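Local coordinates for protein nucleoporin NUP170 (Chaetomium thermophilum, PDB 5HAX) that is a nucleoporin that probably serves as a structural scaffold component of the nuclear pore complex, joining a beta-propeller-like region to a helical one, at residues L715-E718 / Q719-S722; S708-Q711 / L712-L715. One frame throughout, in Å; residues are numbered along the deposited sequence.

Interactions 1 and 2 follow one another along the chain, sharing Leu715, and their centres lie 12 Å apart. Interaction 2 (708-711 with 712-715) covers the last turns of helix 706-713 and the residues by which the chain leaves it; after the short link 714-716, interaction 1 (715-718 with 719-722) caps the start of helix 717-722. They also touch directly, Gln719 OE1 lying 3.3 Å from Asp714 O as plain packing. Both lie within the helical C-terminal nucleoporin family region, on the same side of the chain's centre, with their own centres about 29 Å (interaction 1) and 35 Å (interaction 2) from it. Both are structural contacts, tied to no known ligand or active site.

Interaction 1 of 2, residues L715-E718 / Q719-S722; sequences LTYE and QLFS
Thr716 and Gln719 grip each other twice, forming the capping box that starts helix 717-722. Thr716 N donates to Gln719 OE1 at 2.8 Å, an almost straight bond (169°), although the donor stands well above the amide's carbonyl plane. In return, Gln719 N donates to Thr716 OG1 at 3.1 Å. This second bond depends on the threonine torsion (chi1 69°), which sets OG1 between the backbone N and the carbonyl carbon, facing the first turn. Gln719, partly exposed, makes this the more open part of the contact.

Apolar packing is close on the buried aromatic side. Phe721 CZ meets Tyr717 CD1 at 3.5 Å; the ring planes are inclined at 44°, neither stacked nor edge-to-face. One face of the Phe721 ring also receives Tyr717 O, 3.0 Å above its plane and offset toward the rim, while the same oxygen accepts the helical bond from Phe721 N. Were Phe721 cut back to an alanine, Tyr717 CD1 would probably lose its ring neighbour and a gap would be likely to open beside Ile682.

Glu718 and Ser722 form a buried polar patch. Glu718 O takes two donors, Ser722 OG at 2.7 Å and Ser722 N at 2.9 Å, so both the serine backbone and its hydroxyl are fixed. One water donates to Ser722 OG at 2.9 Å and bridges onward to Glu718 OE1. The carboxylate is also held by Asn14 and by a salt bridge to Lys604.

Tyr717, Leu720 and Phe721 pack on helix 663-694 through Val689, Phe688 and Ile682, whereas Trp603 lies against Glu718 and Phe721. Backbone hydrogen bonds join Leu715, Tyr717 and Glu718 to Val607, Ala605 and Trp603, tying this short helix to the segment that follows helix 586-599.

Interaction 2 of 2, residues S708-Q711 / L712-L715; sequences SQQQ and LKDL
Gln710 and Lys713 cross at a slant, the amide oxygen of the glutamine lying against the aliphatic end of the lysine: Gln710 OE1 comes within 3.1 Å of Lys713 CE. The bend at the second torsion of Gln710 (chi2 77°) turns its amide back to that chain. Lys713 is itself folded near its tip; its ammonium group bonds to Tyr701 OH, and Gln710 OE1 meets CE and CD of the chain.

On the next position of the turn, Gln710 and Asp714 also cross, with amide and carboxylate planes 56° apart. Here the closest approach is to the backbone: Asp714 OD1 lies 2.9 Å from Gln710 O, and the same OD1 is 3.2 Å from Gln711 O. All three are acceptors, so the geometry is crowded and not bonding. The first torsion of Asp714 (chi1 44°) folds the carboxylate back over the helix end. Two carbonyls so near would probably disfavour its negative charge and might raise its pKa.

The backbone bonds record where the helix ends. Leu712 N donates to Ser708 O at 3.0 Å and Lys713 N to Gln709 O at 2.8 Å, but Lys713 N is shared, with a weak second bond to Gln710 O, and the next one, Asp714 N to Gln710 O, stretches to a weak 3.3 Å. Asp714 is the first residue to leave helical torsions, and Gln711 O makes no hydrogen bond with Leu715 N, 3.2 Å away.

On helix 706-713, Leu712 touches Leu733 of helix 724-739 and Ile616, while Gln711 and Leu715 both touch Leu729 of that same helix 724-739. At the helix end, Asp714 O accepts from Lys606 NZ; Gln709 NE2, farther back, donates to Tyr701 O of the preceding helix, 697-702.

Interaction 1 of 2, residues L715-E718 / Q719-S722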
loop_
_atom_site.group_PDB
_atom_site.type_symbol
_atom_site.label_atom_id
_atom_site.label_comp_id
_atom_site.label_asym_id
_atom_site.label_seq_id
_atom_site.Cartn_x
_atom_site.Cartn_y
_atom_site.Cartn_z
ATOM N N LEU A 715 -12.995 -26.324 8.838
ATOM C CA LEU A 715 -13.372 -26.414 7.435
ATOM C C LEU A 715 -12.848 -25.199 6.678
ATOM O O LEU A 715 -13.132 -24.056 7.051
ATOM C CB LEU A 715 -14.890 -26.503 7.289
ATOM C CG LEU A 715 -15.423 -26.370 5.856
ATOM C CD1 LEU A 715 -15.059 -27.599 5.035
ATOM C CD2 LEU A 715 -16.922 -26.123 5.850
ATOM N N THR A 716 -12.096 -25.448 5.612
ATOM C CA THR A 716 -11.611 -24.394 4.733
ATOM C C THR A 716 -12.513 -24.278 3.508
ATOM O O THR A 716 -13.326 -25.158 3.215
ATOM C CB THR A 716 -10.169 -24.667 4.295
ATOM O OG1 THR A 716 -10.136 -25.803 3.423
ATOM C CG2 THR A 716 -9.274 -24.922 5.500
ATOM N N TYR A 717 -12.359 -23.166 2.786
ATOM C CA TYR A 717 -13.103 -22.993 1.544
ATOM C C TYR A 717 -12.638 -23.985 0.485
ATOM O O TYR A 717 -13.450 -24.479 -0.306
ATOM C CB TYR A 717 -12.962 -21.560 1.037
ATOM C CG TYR A 717 -13.969 -20.607 1.639
ATOM C CD1 TYR A 717 -15.254 -20.511 1.121
ATOM C CD2 TYR A 717 -13.638 -19.804 2.723
ATOM C CE1 TYR A 717 -16.182 -19.642 1.665
ATOM C CE2 TYR A 717 -14.558 -18.932 3.274
ATOM C CZ TYR A 717 -15.829 -18.856 2.741
ATOM O OH TYR A 717 -16.750 -17.989 3.284
ATOM N N GLU A 718 -11.338 -24.287 0.456
ATOM C CA GLU A 718 -10.833 -25.306 -0.460
ATOM C C GLU A 718 -11.563 -26.629 -0.260
ATOM O O GLU A 718 -11.998 -27.266 -1.227
ATOM C CB GLU A 718 -9.329 -25.495 -0.259
ATOM C CG GLU A 718 -8.740 -26.642 -1.073
ATOM C CD GLU A 718 -7.271 -26.878 -0.791
ATOM O OE1 GLU A 718 -6.619 -27.567 -1.603
ATOM O OE2 GLU A 718 -6.773 -26.390 0.245
ATOM N N GLN A 719 -11.694 -27.062 0.996
ATOM C CA GLN A 719 -12.358 -28.330 1.280
ATOM C C GLN A 719 -13.827 -28.276 0.880
ATOM O O GLN A 719 -14.362 -29.236 0.312
ATOM C CB GLN A 719 -12.211 -28.663 2.763
ATOM C CG GLN A 719 -10.766 -28.879 3.198
ATOM C CD GLN A 719 -10.542 -28.643 4.681
ATOM O OE1 GLN A 719 -11.417 -28.142 5.387
ATOM N NE2 GLN A 719 -9.356 -29.003 5.162
ATOM N N LEU A 720 -14.494 -27.157 1.169
ATOM C CA LEU A 720 -15.880 -26.976 0.755
ATOM C C LEU A 720 -16.025 -27.078 -0.759
ATOM O O LEU A 720 -17.004 -27.644 -1.259
ATOM C CB LEU A 720 -16.385 -25.621 1.249
ATOM C CG LEU A 720 -17.790 -25.192 0.827
ATOM C CD1 LEU A 720 -18.831 -26.098 1.456
ATOM C CD2 LEU A 720 -18.033 -23.738 1.208
ATOM N N PHE A 721 -15.058 -26.539 -1.503
ATOM C CA PHE A 721 -15.180 -26.449 -2.954
ATOM C C PHE A 721 -14.815 -27.747 -3.660
ATOM O O PHE A 721 -15.404 -28.058 -4.702
ATOM C CB PHE A 721 -14.280 -25.331 -3.497
ATOM C CG PHE A 721 -14.679 -23.944 -3.066
ATOM C CD1 PHE A 721 -15.993 -23.636 -2.750
ATOM C CD2 PHE A 721 -13.728 -22.939 -2.992
ATOM C CE1 PHE A 721 -16.346 -22.356 -2.364
ATOM C CE2 PHE A 721 -14.079 -21.660 -2.606
ATOM C CZ PHE A 721 -15.388 -21.369 -2.292
ATOM N N SER A 722 -13.856 -28.511 -3.125
ATOM C CA SER A 722 -13.182 -29.527 -3.924
ATOM C C SER A 722 -12.959 -30.861 -3.216
ATOM O O SER A 722 -12.290 -31.730 -3.787
ATOM C CB SER A 722 -11.826 -28.983 -4.397
ATOM O OG SER A 722 -10.999 -28.663 -3.290
HETATM O O HOH W 1 -8.494 -29.875 -2.652
#

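Interaction 2 of 2, residues S708-Q711 / L712-L715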
loop_
_atom_site.group_PDB
_atom_site.type_symbol
_atom_site.label_atom_id
_atom_site.label_comp_id
_atom_site.label_asym_id
_atom_site.label_seq_id
_atom_site.Cartn_x
_atom_site.Cartn_y
_atom_site.Cartn_z
ATOM N N SER A 708 -19.074 -33.059 14.254
ATOM C CA SER A 708 -19.497 -32.125 13.218
ATOM C C SER A 708 -19.188 -30.683 13.596
ATOM O O SER A 708 -18.970 -29.849 12.710
ATOM C CB SER A 708 -20.989 -32.300 12.941
ATOM O OG SER A 708 -21.260 -33.610 12.468
ATOM N N GLN A 709 -19.168 -30.368 14.893
ATOM C CA GLN A 709 -18.672 -29.067 15.327
ATOM C C GLN A 709 -17.187 -28.927 15.018
ATOM O O GLN A 709 -16.740 -27.875 14.548
ATOM C CB GLN A 709 -18.918 -28.877 16.824
ATOM C CG GLN A 709 -20.375 -28.694 17.209
ATOM C CD GLN A 709 -20.564 -28.538 18.706
ATOM O OE1 GLN A 709 -19.737 -28.992 19.500
ATOM N NE2 GLN A 709 -21.651 -27.888 19.100
ATOM N N GLN A 710 -16.412 -29.983 15.274
ATOM C CA GLN A 710 -14.981 -29.952 14.996
ATOM C C GLN A 710 -14.712 -29.886 13.498
ATOM O O GLN A 710 -13.836 -29.134 13.054
ATOM C CB GLN A 710 -14.313 -31.182 15.612
ATOM C CG GLN A 710 -12.799 -31.248 15.447
ATOM C CD GLN A 710 -12.059 -30.331 16.402
ATOM O OE1 GLN A 710 -12.550 -29.265 16.772
ATOM N NE2 GLN A 710 -10.869 -30.751 16.816
ATOM N N GLN A 711 -15.444 -30.673 12.706
ATOM C CA GLN A 711 -15.288 -30.616 11.256
ATOM C C GLN A 711 -15.596 -29.224 10.725
ATOM O O GLN A 711 -14.903 -28.721 9.833
ATOM C CB GLN A 711 -16.194 -31.649 10.586
ATOM C CG GLN A 711 -15.618 -33.053 10.538
ATOM C CD GLN A 711 -16.468 -33.994 9.708
ATOM O OE1 GLN A 711 -17.368 -34.656 10.226
ATOM N NE2 GLN A 711 -16.191 -34.053 8.411
ATOM N N LEU A 712 -16.636 -28.585 11.263
ATOM C CA LEU A 712 -16.967 -27.225 10.855
ATOM C C LEU A 712 -15.944 -26.225 11.377
ATOM O O LEU A 712 -15.734 -25.175 10.759
ATOM C CB LEU A 712 -18.365 -26.861 11.355
ATOM C CG LEU A 712 -18.826 -25.426 11.098
ATOM C CD1 LEU A 712 -18.839 -25.124 9.609
ATOM C CD2 LEU A 712 -20.198 -25.200 11.708
ATOM N N LYS A 713 -15.305 -26.534 12.506
ATOM C CA LYS A 713 -14.336 -25.616 13.096
ATOM C C LYS A 713 -13.161 -25.378 12.157
ATOM O O LYS A 713 -12.733 -24.234 11.959
ATOM C CB LYS A 713 -13.848 -26.176 14.432
ATOM C CG LYS A 713 -13.508 -25.127 15.477
ATOM C CD LYS A 713 -12.925 -25.765 16.736
ATOM C CE LYS A 713 -13.956 -26.596 17.495
ATOM N NZ LYS A 713 -15.072 -25.769 18.037
ATOM N N ASP A 714 -12.629 -26.449 11.563
ATOM C CA ASP A 714 -11.439 -26.385 10.722
ATOM C C ASP A 714 -11.766 -26.632 9.250
ATOM O O ASP A 714 -10.914 -27.094 8.486
ATOM C CB ASP A 714 -10.390 -27.378 11.223
ATOM C CG ASP A 714 -10.982 -28.728 11.579
ATOM O OD1 ASP A 714 -11.947 -29.150 10.907
ATOM O OD2 ASP A 714 -10.486 -29.360 12.535
ATOM N N LEU A 715 -12.995 -26.324 8.838
ATOM C CA LEU A 715 -13.372 -26.414 7.435
ATOM C C LEU A 715 -12.848 -25.199 6.678
ATOM O O LEU A 715 -13.132 -24.056 7.051
ATOM C CB LEU A 715 -14.890 -26.503 7.289
ATOM C CG LEU A 715 -15.423 -26.370 5.856
ATOM C CD1 LEU A 715 -15.059 -27.599 5.035
ATOM C CD2 LEU A 715 -16.922 -26.123 5.850
#